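Local structure of fatty acid amide hydrolase (Candida albicans, 6KVR) at residues A[270-275]-A[308-313]; A[325-330]-A[548-553]; A[449-454]-A[485-490]. The protein probably hydrolyses monocarboxylic acid amides, fatty acid amides among them, to a carboxylate and ammonium, as a member of the amidase family. All blocks are in the same frame, centred on the assembly; numbering follows the deposited sequence.

Contact 1. Residues A[270-275]-A[308-313]; sequences LRPTTK and LWMKAY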
loop_
_atom_site.group_PDB
_atom_site.type_symbol
_atom_site.label_atom_id
_atom_site.label_comp_id
_atom_site.label_asym_id
_atom_site.label_seq_id
_atom_site.Cartn_x
_atom_site.Cartn_y
_atom_site.Cartn_z
ATOM N N LEU A 270 19.459 6.074 -1.155
ATOM C CA LEU A 270 18.394 5.515 -0.327
ATOM C C LEU A 270 17.260 4.983 -1.190
ATOM O O LEU A 270 16.654 5.739 -1.957
ATOM C CB LEU A 270 17.845 6.563 0.636
ATOM C CG LEU A 270 16.642 6.045 1.427
ATOM C CD1 LEU A 270 17.044 4.877 2.332
ATOM C CD2 LEU A 270 16.012 7.186 2.240
ATOM N N ARG A 271 16.970 3.691 -1.053
ATOM C CA ARG A 271 15.702 3.143 -1.521
ATOM C C ARG A 271 14.683 3.190 -0.380
ATOM O O ARG A 271 14.755 2.378 0.550
ATOM C CB ARG A 271 15.867 1.705 -2.010
ATOM C CG ARG A 271 14.579 1.144 -2.600
ATOM C CD ARG A 271 14.471 -0.375 -2.611
ATOM N NE ARG A 271 13.773 -0.802 -1.419
ATOM C CZ ARG A 271 12.467 -1.011 -1.312
ATOM N NH1 ARG A 271 11.661 -1.006 -2.371
ATOM N NH2 ARG A 271 11.953 -1.211 -0.107
ATOM N N PRO A 272 13.732 4.110 -0.390
ATOM C CA PRO A 272 12.769 4.170 0.716
ATOM C C PRO A 272 11.683 3.105 0.591
ATOM O O PRO A 272 11.507 2.467 -0.459
ATOM C CB PRO A 272 12.186 5.581 0.617
ATOM C CG PRO A 272 12.564 6.097 -0.743
ATOM C CD PRO A 272 13.597 5.218 -1.347
ATOM N N THR A 273 10.988 2.884 1.710
ATOM C CA THR A 273 9.793 2.047 1.692
ATOM C C THR A 273 8.811 2.608 0.678
ATOM O O THR A 273 8.709 3.830 0.514
ATOM C CB THR A 273 9.115 2.004 3.075
ATOM O OG1 THR A 273 10.093 1.942 4.117
ATOM C CG2 THR A 273 8.210 0.764 3.186
ATOM N N THR A 274 8.071 1.724 0.008
ATOM C CA THR A 274 7.140 2.197 -1.011
ATOM C C THR A 274 6.122 3.159 -0.415
ATOM O O THR A 274 5.784 3.093 0.774
ATOM C CB THR A 274 6.398 1.040 -1.683
ATOM O OG1 THR A 274 5.747 0.245 -0.683
ATOM C CG2 THR A 274 7.356 0.161 -2.507
ATOM N N LYS A 275 5.647 4.068 -1.266
ATOM C CA LYS A 275 4.516 4.959 -1.025
ATOM C C LYS A 275 4.838 6.108 -0.079
ATOM O O LYS A 275 3.934 6.724 0.462
ATOM C CB LYS A 275 3.288 4.186 -0.537
ATOM C CG LYS A 275 2.913 3.023 -1.471
ATOM C CD LYS A 275 2.559 1.761 -0.688
ATOM C CE LYS A 275 1.028 1.543 -0.588
ATOM N NZ LYS A 275 0.583 0.634 0.539
ATOM N N LEU A 308 18.134 15.396 4.630
ATOM C CA LEU A 308 17.531 16.681 4.292
ATOM C C LEU A 308 16.430 16.512 3.254
ATOM O O LEU A 308 15.358 17.120 3.358
ATOM C CB LEU A 308 18.606 17.636 3.763
ATOM C CG LEU A 308 18.080 18.933 3.130
ATOM C CD1 LEU A 308 17.433 19.812 4.186
ATOM C CD2 LEU A 308 19.134 19.711 2.355
ATOM N N TRP A 309 16.702 15.700 2.228
ATOM C CA TRP A 309 15.794 15.560 1.097
ATOM C C TRP A 309 14.497 14.871 1.520
ATOM O O TRP A 309 13.404 15.371 1.254
ATOM C CB TRP A 309 16.511 14.789 -0.015
ATOM C CG TRP A 309 15.864 14.815 -1.346
ATOM C CD1 TRP A 309 16.146 15.654 -2.372
ATOM C CD2 TRP A 309 14.835 13.937 -1.815
ATOM N NE1 TRP A 309 15.350 15.371 -3.455
ATOM C CE2 TRP A 309 14.534 14.319 -3.140
ATOM C CE3 TRP A 309 14.122 12.883 -1.236
ATOM C CZ2 TRP A 309 13.562 13.678 -3.906
ATOM C CZ3 TRP A 309 13.156 12.238 -2.000
ATOM C CH2 TRP A 309 12.891 12.636 -3.326
HETATM N N MSE A 310 14.597 13.746 2.218
HETATM C CA MSE A 310 13.418 13.062 2.718
HETATM C C MSE A 310 12.573 13.980 3.597
HETATM O O MSE A 310 11.361 14.117 3.383
HETATM C CB MSE A 310 13.822 11.806 3.500
HETATM C CG MSE A 310 14.613 10.794 2.673
HETATM SE SE MSE A 310 13.511 9.998 1.241
HETATM C CE MSE A 310 12.460 8.734 2.365
ATOM N N LYS A 311 13.220 14.612 4.582
ATOM C CA LYS A 311 12.500 15.456 5.533
ATOM C C LYS A 311 11.781 16.590 4.823
ATOM O O LYS A 311 10.600 16.845 5.088
ATOM C CB LYS A 311 13.456 16.018 6.588
ATOM C CG LYS A 311 12.771 16.875 7.668
ATOM C CD LYS A 311 13.817 17.427 8.625
ATOM C CE LYS A 311 14.637 18.525 7.956
ATOM N NZ LYS A 311 16.120 18.386 8.194
ATOM N N ALA A 312 12.476 17.280 3.909
ATOM C CA ALA A 312 11.851 18.388 3.189
ATOM C C ALA A 312 10.733 17.892 2.273
ATOM O O ALA A 312 9.629 18.456 2.257
ATOM C CB ALA A 312 12.903 19.155 2.387
ATOM N N TYR A 313 11.010 16.839 1.495
ATOM C CA TYR A 313 10.033 16.328 0.539
ATOM C C TYR A 313 8.726 15.979 1.235
ATOM O O TYR A 313 7.656 16.425 0.820
ATOM C CB TYR A 313 10.598 15.100 -0.186
ATOM C CG TYR A 313 9.705 14.530 -1.286
ATOM C CD1 TYR A 313 8.624 13.696 -0.983
ATOM C CD2 TYR A 313 9.948 14.823 -2.627
ATOM C CE1 TYR A 313 7.824 13.171 -1.977
ATOM C CE2 TYR A 313 9.150 14.310 -3.623
ATOM C CZ TYR A 313 8.086 13.482 -3.294
ATOM O OH TYR A 313 7.295 12.962 -4.295
#

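Contact 2. Residues A[325-330]-A[548-553]; sequences TSLPMP and KRYFDE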
loop_
_atom_site.group_PDB
_atom_site.type_symbol
_atom_site.label_atom_id
_atom_site.label_comp_id
_atom_site.label_asym_id
_atom_site.label_seq_id
_atom_site.Cartn_x
_atom_site.Cartn_y
_atom_site.Cartn_z
ATOM N N THR A 325 -1.716 8.058 -3.889
ATOM C CA THR A 325 -0.962 6.881 -3.457
ATOM C C THR A 325 0.019 7.207 -2.332
ATOM O O THR A 325 0.366 6.323 -1.534
ATOM C CB THR A 325 -0.194 6.302 -4.650
ATOM O OG1 THR A 325 -1.110 5.990 -5.705
ATOM C CG2 THR A 325 0.572 5.040 -4.259
ATOM N N SER A 326 0.490 8.450 -2.255
ATOM C CA SER A 326 1.514 8.781 -1.275
ATOM C C SER A 326 0.925 8.846 0.131
ATOM O O SER A 326 -0.127 9.452 0.348
ATOM C CB SER A 326 2.178 10.104 -1.641
ATOM O OG SER A 326 3.024 9.926 -2.765
ATOM N N LEU A 327 1.617 8.235 1.088
ATOM C CA LEU A 327 1.136 8.122 2.453
ATOM C C LEU A 327 1.411 9.407 3.233
ATOM O O LEU A 327 2.504 9.975 3.137
ATOM C CB LEU A 327 1.804 6.949 3.169
ATOM C CG LEU A 327 1.584 5.519 2.663
ATOM C CD1 LEU A 327 2.345 4.527 3.549
ATOM C CD2 LEU A 327 0.101 5.175 2.611
ATOM N N PRO A 328 0.441 9.887 4.021
ATOM C CA PRO A 328 0.716 11.003 4.941
ATOM C C PRO A 328 1.287 10.500 6.263
ATOM O O PRO A 328 0.666 10.604 7.320
ATOM C CB PRO A 328 -0.662 11.653 5.097
ATOM C CG PRO A 328 -1.613 10.544 4.908
ATOM C CD PRO A 328 -0.995 9.584 3.930
HETATM N N MSE A 329 2.471 9.907 6.197
HETATM C CA MSE A 329 3.142 9.485 7.405
HETATM C C MSE A 329 4.382 10.357 7.574
HETATM O O MSE A 329 5.287 10.365 6.729
HETATM C CB MSE A 329 3.413 7.981 7.362
HETATM C CG MSE A 329 4.644 7.444 6.676
HETATM SE SE MSE A 329 5.210 5.853 7.689
HETATM C CE MSE A 329 3.513 4.833 7.687
ATOM N N PRO A 330 4.363 11.153 8.638
ATOM C CA PRO A 330 5.402 12.173 8.831
ATOM C C PRO A 330 6.789 11.562 8.869
ATOM O O PRO A 330 6.981 10.439 9.339
ATOM C CB PRO A 330 5.043 12.791 10.189
ATOM C CG PRO A 330 3.558 12.485 10.367
ATOM C CD PRO A 330 3.334 11.169 9.692
ATOM N N LYS A 548 13.564 -2.346 8.989
ATOM C CA LYS A 548 12.180 -2.786 8.906
ATOM C C LYS A 548 11.339 -1.771 8.127
ATOM O O LYS A 548 11.684 -0.592 8.009
ATOM C CB LYS A 548 11.592 -3.001 10.306
ATOM C CG LYS A 548 12.008 -4.311 10.975
ATOM C CD LYS A 548 11.855 -4.246 12.493
ATOM C CE LYS A 548 12.136 -2.838 13.001
ATOM N NZ LYS A 548 12.254 -2.778 14.488
ATOM N N ARG A 549 10.207 -2.249 7.602
ATOM C CA ARG A 549 9.378 -1.438 6.712
ATOM C C ARG A 549 8.886 -0.177 7.409
ATOM O O ARG A 549 8.363 -0.237 8.529
ATOM C CB ARG A 549 8.178 -2.257 6.218
ATOM C CG ARG A 549 8.544 -3.393 5.293
ATOM C CD ARG A 549 7.292 -4.003 4.683
ATOM N NE ARG A 549 6.816 -3.237 3.538
ATOM C CZ ARG A 549 5.534 -3.069 3.240
ATOM N NH1 ARG A 549 4.573 -3.591 3.990
ATOM N NH2 ARG A 549 5.204 -2.371 2.155
ATOM N N TYR A 550 9.051 0.958 6.731
ATOM C CA TYR A 550 8.642 2.294 7.172
ATOM C C TYR A 550 9.485 2.829 8.320
ATOM O O TYR A 550 9.120 3.829 8.941
ATOM C CB TYR A 550 7.147 2.344 7.515
ATOM C CG TYR A 550 6.359 2.119 6.258
ATOM C CD1 TYR A 550 6.252 3.126 5.300
ATOM C CD2 TYR A 550 5.800 0.877 5.979
ATOM C CE1 TYR A 550 5.570 2.918 4.121
ATOM C CE2 TYR A 550 5.117 0.654 4.797
ATOM C CZ TYR A 550 5.009 1.674 3.873
ATOM O OH TYR A 550 4.336 1.442 2.694
ATOM N N PHE A 551 10.624 2.201 8.596
ATOM C CA PHE A 551 11.597 2.740 9.544
ATOM C C PHE A 551 12.781 3.378 8.824
ATOM O O PHE A 551 13.925 3.269 9.274
ATOM C CB PHE A 551 12.055 1.648 10.505
ATOM C CG PHE A 551 11.014 1.273 11.542
ATOM C CD1 PHE A 551 9.879 0.546 11.180
ATOM C CD2 PHE A 551 11.163 1.654 12.877
ATOM C CE1 PHE A 551 8.913 0.196 12.131
ATOM C CE2 PHE A 551 10.199 1.299 13.835
ATOM C CZ PHE A 551 9.073 0.570 13.461
ATOM N N ASP A 552 12.508 4.030 7.682
ATOM C CA ASP A 552 13.533 4.730 6.901
ATOM C C ASP A 552 14.352 5.696 7.751
ATOM O O ASP A 552 15.558 5.875 7.522
ATOM C CB ASP A 552 12.881 5.519 5.758
ATOM C CG ASP A 552 11.855 4.710 4.983
ATOM O OD1 ASP A 552 10.856 4.228 5.562
ATOM O OD2 ASP A 552 12.052 4.579 3.770
ATOM N N GLU A 553 13.693 6.381 8.685
ATOM C CA GLU A 553 14.371 7.390 9.489
ATOM C C GLU A 553 15.498 6.766 10.299
ATOM O O GLU A 553 16.618 7.285 10.326
ATOM C CB GLU A 553 13.358 8.094 10.401
ATOM C CG GLU A 553 12.314 8.915 9.627
ATOM C CD GLU A 553 11.004 8.142 9.375
ATOM O OE1 GLU A 553 11.038 6.897 9.184
ATOM O OE2 GLU A 553 9.929 8.784 9.380
#

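Contact 3. Residues A[449-454]-A[485-490]; sequences DQYNDF and SLWNIL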
loop_
_atom_site.group_PDB
_atom_site.type_symbol
_atom_site.label_atom_id
_atom_site.label_comp_id
_atom_site.label_asym_id
_atom_site.label_seq_id
_atom_site.Cartn_x
_atom_site.Cartn_y
_atom_site.Cartn_z
ATOM N N ASP A 449 6.700 -11.501 5.900
ATOM C CA ASP A 449 6.481 -11.854 7.296
ATOM C C ASP A 449 7.663 -12.640 7.841
ATOM O O ASP A 449 8.108 -12.394 8.970
ATOM C CB ASP A 449 5.181 -12.648 7.451
ATOM C CG ASP A 449 3.946 -11.753 7.420
ATOM O OD1 ASP A 449 4.020 -10.613 7.925
ATOM O OD2 ASP A 449 2.897 -12.183 6.885
ATOM N N GLN A 450 8.201 -13.573 7.046
ATOM C CA GLN A 450 9.325 -14.370 7.522
ATOM C C GLN A 450 10.478 -13.469 7.950
ATOM O O GLN A 450 11.073 -13.674 9.012
ATOM C CB GLN A 450 9.772 -15.360 6.439
ATOM C CG GLN A 450 10.890 -16.286 6.892
ATOM C CD GLN A 450 11.247 -17.369 5.871
ATOM O OE1 GLN A 450 10.937 -17.263 4.682
ATOM N NE2 GLN A 450 11.889 -18.426 6.345
ATOM N N TYR A 451 10.770 -12.433 7.159
ATOM C CA TYR A 451 11.903 -11.558 7.438
ATOM C C TYR A 451 11.577 -10.545 8.524
ATOM O O TYR A 451 12.446 -10.190 9.329
ATOM C CB TYR A 451 12.338 -10.827 6.156
ATOM C CG TYR A 451 13.315 -11.607 5.323
ATOM C CD1 TYR A 451 12.907 -12.731 4.621
ATOM C CD2 TYR A 451 14.652 -11.237 5.258
ATOM C CE1 TYR A 451 13.799 -13.463 3.881
ATOM C CE2 TYR A 451 15.556 -11.959 4.510
ATOM C CZ TYR A 451 15.121 -13.074 3.824
ATOM O OH TYR A 451 16.014 -13.803 3.060
ATOM N N ASN A 452 10.349 -10.034 8.535
ATOM C CA ASN A 452 9.974 -9.109 9.593
ATOM C C ASN A 452 9.962 -9.830 10.937
ATOM O O ASN A 452 10.456 -9.297 11.935
ATOM C CB ASN A 452 8.620 -8.473 9.262
ATOM C CG ASN A 452 8.125 -7.504 10.332
ATOM O OD1 ASN A 452 8.773 -6.499 10.646
ATOM N ND2 ASN A 452 6.939 -7.786 10.866
ATOM N N ASP A 453 9.469 -11.074 10.962
ATOM C CA ASP A 453 9.474 -11.857 12.192
ATOM C C ASP A 453 10.892 -12.136 12.665
ATOM O O ASP A 453 11.132 -12.260 13.871
ATOM C CB ASP A 453 8.765 -13.190 11.981
ATOM C CG ASP A 453 7.260 -13.043 11.860
ATOM O OD1 ASP A 453 6.722 -11.962 12.194
ATOM O OD2 ASP A 453 6.613 -14.022 11.433
ATOM N N PHE A 454 11.833 -12.285 11.728
ATOM C CA PHE A 454 13.223 -12.504 12.107
ATOM C C PHE A 454 13.773 -11.308 12.871
ATOM O O PHE A 454 14.360 -11.467 13.946
ATOM C CB PHE A 454 14.084 -12.783 10.875
ATOM C CG PHE A 454 15.568 -12.621 11.128
ATOM C CD1 PHE A 454 16.269 -13.571 11.861
ATOM C CD2 PHE A 454 16.249 -11.521 10.651
ATOM C CE1 PHE A 454 17.630 -13.434 12.105
ATOM C CE2 PHE A 454 17.619 -11.375 10.881
ATOM C CZ PHE A 454 18.310 -12.339 11.613
ATOM N N SER A 485 17.558 -7.051 -5.538
ATOM C CA SER A 485 16.157 -7.338 -5.799
ATOM C C SER A 485 15.467 -7.963 -4.593
ATOM O O SER A 485 14.241 -7.869 -4.487
ATOM C CB SER A 485 16.011 -8.238 -7.030
ATOM O OG SER A 485 16.523 -9.535 -6.789
ATOM N N LEU A 486 16.226 -8.577 -3.679
ATOM C CA LEU A 486 15.631 -9.121 -2.457
ATOM C C LEU A 486 14.883 -8.044 -1.677
ATOM O O LEU A 486 13.764 -8.269 -1.201
ATOM C CB LEU A 486 16.716 -9.746 -1.579
ATOM C CG LEU A 486 16.274 -10.210 -0.191
ATOM C CD1 LEU A 486 15.248 -11.350 -0.303
ATOM C CD2 LEU A 486 17.478 -10.588 0.721
ATOM N N TRP A 487 15.490 -6.870 -1.521
ATOM C CA TRP A 487 14.835 -5.812 -0.763
ATOM C C TRP A 487 13.717 -5.119 -1.545
ATOM O O TRP A 487 12.932 -4.373 -0.940
ATOM C CB TRP A 487 15.893 -4.807 -0.272
ATOM C CG TRP A 487 17.023 -5.572 0.358
ATOM C CD1 TRP A 487 18.285 -5.708 -0.125
ATOM C CD2 TRP A 487 16.965 -6.374 1.561
ATOM N NE1 TRP A 487 19.025 -6.516 0.707
ATOM C CE2 TRP A 487 18.237 -6.943 1.745
ATOM C CE3 TRP A 487 15.963 -6.653 2.499
ATOM C CZ2 TRP A 487 18.540 -7.780 2.827
ATOM C CZ3 TRP A 487 16.269 -7.484 3.585
ATOM C CH2 TRP A 487 17.543 -8.042 3.730
ATOM N N ASN A 488 13.597 -5.372 -2.855
ATOM C CA ASN A 488 12.421 -4.879 -3.567
ATOM C C ASN A 488 11.203 -5.751 -3.298
ATOM O O ASN A 488 10.101 -5.231 -3.092
ATOM C CB ASN A 488 12.682 -4.814 -5.067
ATOM C CG ASN A 488 13.744 -3.793 -5.420
ATOM O OD1 ASN A 488 14.877 -4.150 -5.720
ATOM N ND2 ASN A 488 13.389 -2.517 -5.354
ATOM N N ILE A 489 11.373 -7.075 -3.294
ATOM C CA ILE A 489 10.203 -7.910 -3.049
ATOM C C ILE A 489 9.806 -7.836 -1.575
ATOM O O ILE A 489 8.619 -7.848 -1.256
ATOM C CB ILE A 489 10.424 -9.363 -3.541
ATOM C CG1 ILE A 489 9.121 -10.150 -3.438
ATOM C CG2 ILE A 489 11.519 -10.084 -2.749
ATOM C CD1 ILE A 489 9.219 -11.600 -3.940
ATOM N N LEU A 490 10.773 -7.712 -0.659
ATOM C CA LEU A 490 10.422 -7.501 0.749
ATOM C C LEU A 490 9.946 -6.079 1.023
ATOM O O LEU A 490 9.242 -5.861 2.017
ATOM C CB LEU A 490 11.615 -7.814 1.659
ATOM C CG LEU A 490 12.189 -9.240 1.615
ATOM C CD1 LEU A 490 13.471 -9.374 2.456
ATOM C CD2 LEU A 490 11.156 -10.273 2.046
#

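Contact 1. Residues A[270-275]-A[308-313]
L270 meets M310 from near the end of strand 268-271. M310 is modelled as selenomethionine, so selenium takes the place of sulfur. The leucine holds CG anti to its backbone N (chi1 175°), which swings the branch CD2 over to the helix. There CD2 lies 3.9 Å from M310 CE and equally far from M310 SE. M310 CG comes about as near, so one leucine methyl rests along three atoms of the chain. The two side chains cross at about a right angle.

P272 follows, in the loop after the strand. Its ring offers CB to the same methyl, and P272 CB to M310 CE is 3.6 Å. P272 CG is farther from that methyl, at 4.1 Å. The methyl therefore sits against L270 and P272 together.

M310 can reach both residues because its chain is bent at chi2 and chi3 (-67° and -77°), which curls the selenoether end toward L270 and P272. Its SE also lies at the edge of the W309 ring, in the ring plane, so the neighbouring indole flanks the same end.

The contact joins the central mixed sheet of the amidase fold to helix 303-317, which packs beside it. I277 and W331 also touch M310. On the strand side, L556 of helix 552-565 packs on L270, and V295 of strand 295-300 packs on P272.

No hydrogen bond or charge pair links the two segments. M310 is the one residue of the helix segment that touches the strand and its loop, and the buried area is small, 116 Å² over both sides. All three touching residues are buried, so helix and strand are held here by apolar packing at a single side-chain end.

Contact 2. Residues A[325-330]-A[548-553]
L327 packs obliquely against the Y550 ring. L327 CD1 lies 3.6 Å from Y550 CE1 and also near the phenol oxygen. The two side chains cross at about a right angle. Y550 OH is hydrogen-bonded to T274 O, which fixes that end of the ring.

The second kind is a Met-aromatic contact, made here by selenomethionine. M329 SE is 4.8 Å from the centroid of the Y550 ring and 55° off its normal. This is an oblique approach. M329 CG sits between the backbone N and the carbonyl carbon (chi1 85°), and bends at chi2 and chi3 bring SE and CE to Y550 CD1.

Y550 occupies the third place of a type II beta turn, K548 to F551, with F551 N hydrogen-bonded to K548 O at 3.0 Å. F551 is the N-cap of helix 552-565. The contact lies at the dimer interface of this amidase. L327 of the second subunit packs on Y550, and M329 of that subunit packs on M329.

The polar pair is not a bond. P330 O and E553 OE2, both acceptors, stand 3.4 Å apart. R276 NH2 makes a salt bridge to E553 OE2, and E553 OE1 pairs with R332.

Contact 3. Residues A[449-454]-A[485-490]
L490 holds CG anti to its carbonyl carbon, and chi2 (174°) extends the chain to CD1; together they set CD1 over one face of the Y451 ring. The result is a CH-pi contact between two helices of the amidase fold, 434-457 and 482-490. The axes of the two short segments run nearly perpendicular, 97° apart, and approach to 11.4 Å.

L490 CD1 stands 3.7 Å from the centroid of the Y451 ring, 19° off the ring normal. It is shifted toward the rim, with Y451 CD2 and CG nearest to it. L490 CD2 lies on the same face, nearest Y451 CD1 at 4.0 Å. The tyrosine and leucine side chains cross at about a right angle.

W487 adds a looser touch. Its CZ3 is 4.4 Å from Y451 CD2, in an oblique approach. W487 is itself packed by L486, whose CD2 lies over one face of the indole. W487 also touches Q544 and S546 of strand 540-546. All four contacting residues are buried, and no hydrogen bond crosses between the segments.

D449, which points away from 485-490, makes a salt bridge to K280 of the second subunit. The phenol oxygen Y451 OH is hydrogen-bonded to P383 O, and L486 CD1 lies 4.2 Å from Y451 OH.

Contacts 1 and 2 are neighbours, with centres about 8 Å apart. T273 OG1 to D552 OD1 and K275 O to L327 N are both 2.8 Å, probable hydrogen bonds. Contact 3 lies about 16 Å from contact 2 and about 19 Å from contact 1, centre to centre. D491, directly after 485-490, makes salt bridges to R271 and R549 and a hydrogen bond to T274, so it joins contacts 1 and 2. The side chain of W487 is about 8 Å from that of G256, predicted to bind substrate. The side chain of P272 is about 11 Å from that of S257, the predicted acyl-ester serine. All three reach the second subunit, contact 1 only through K275.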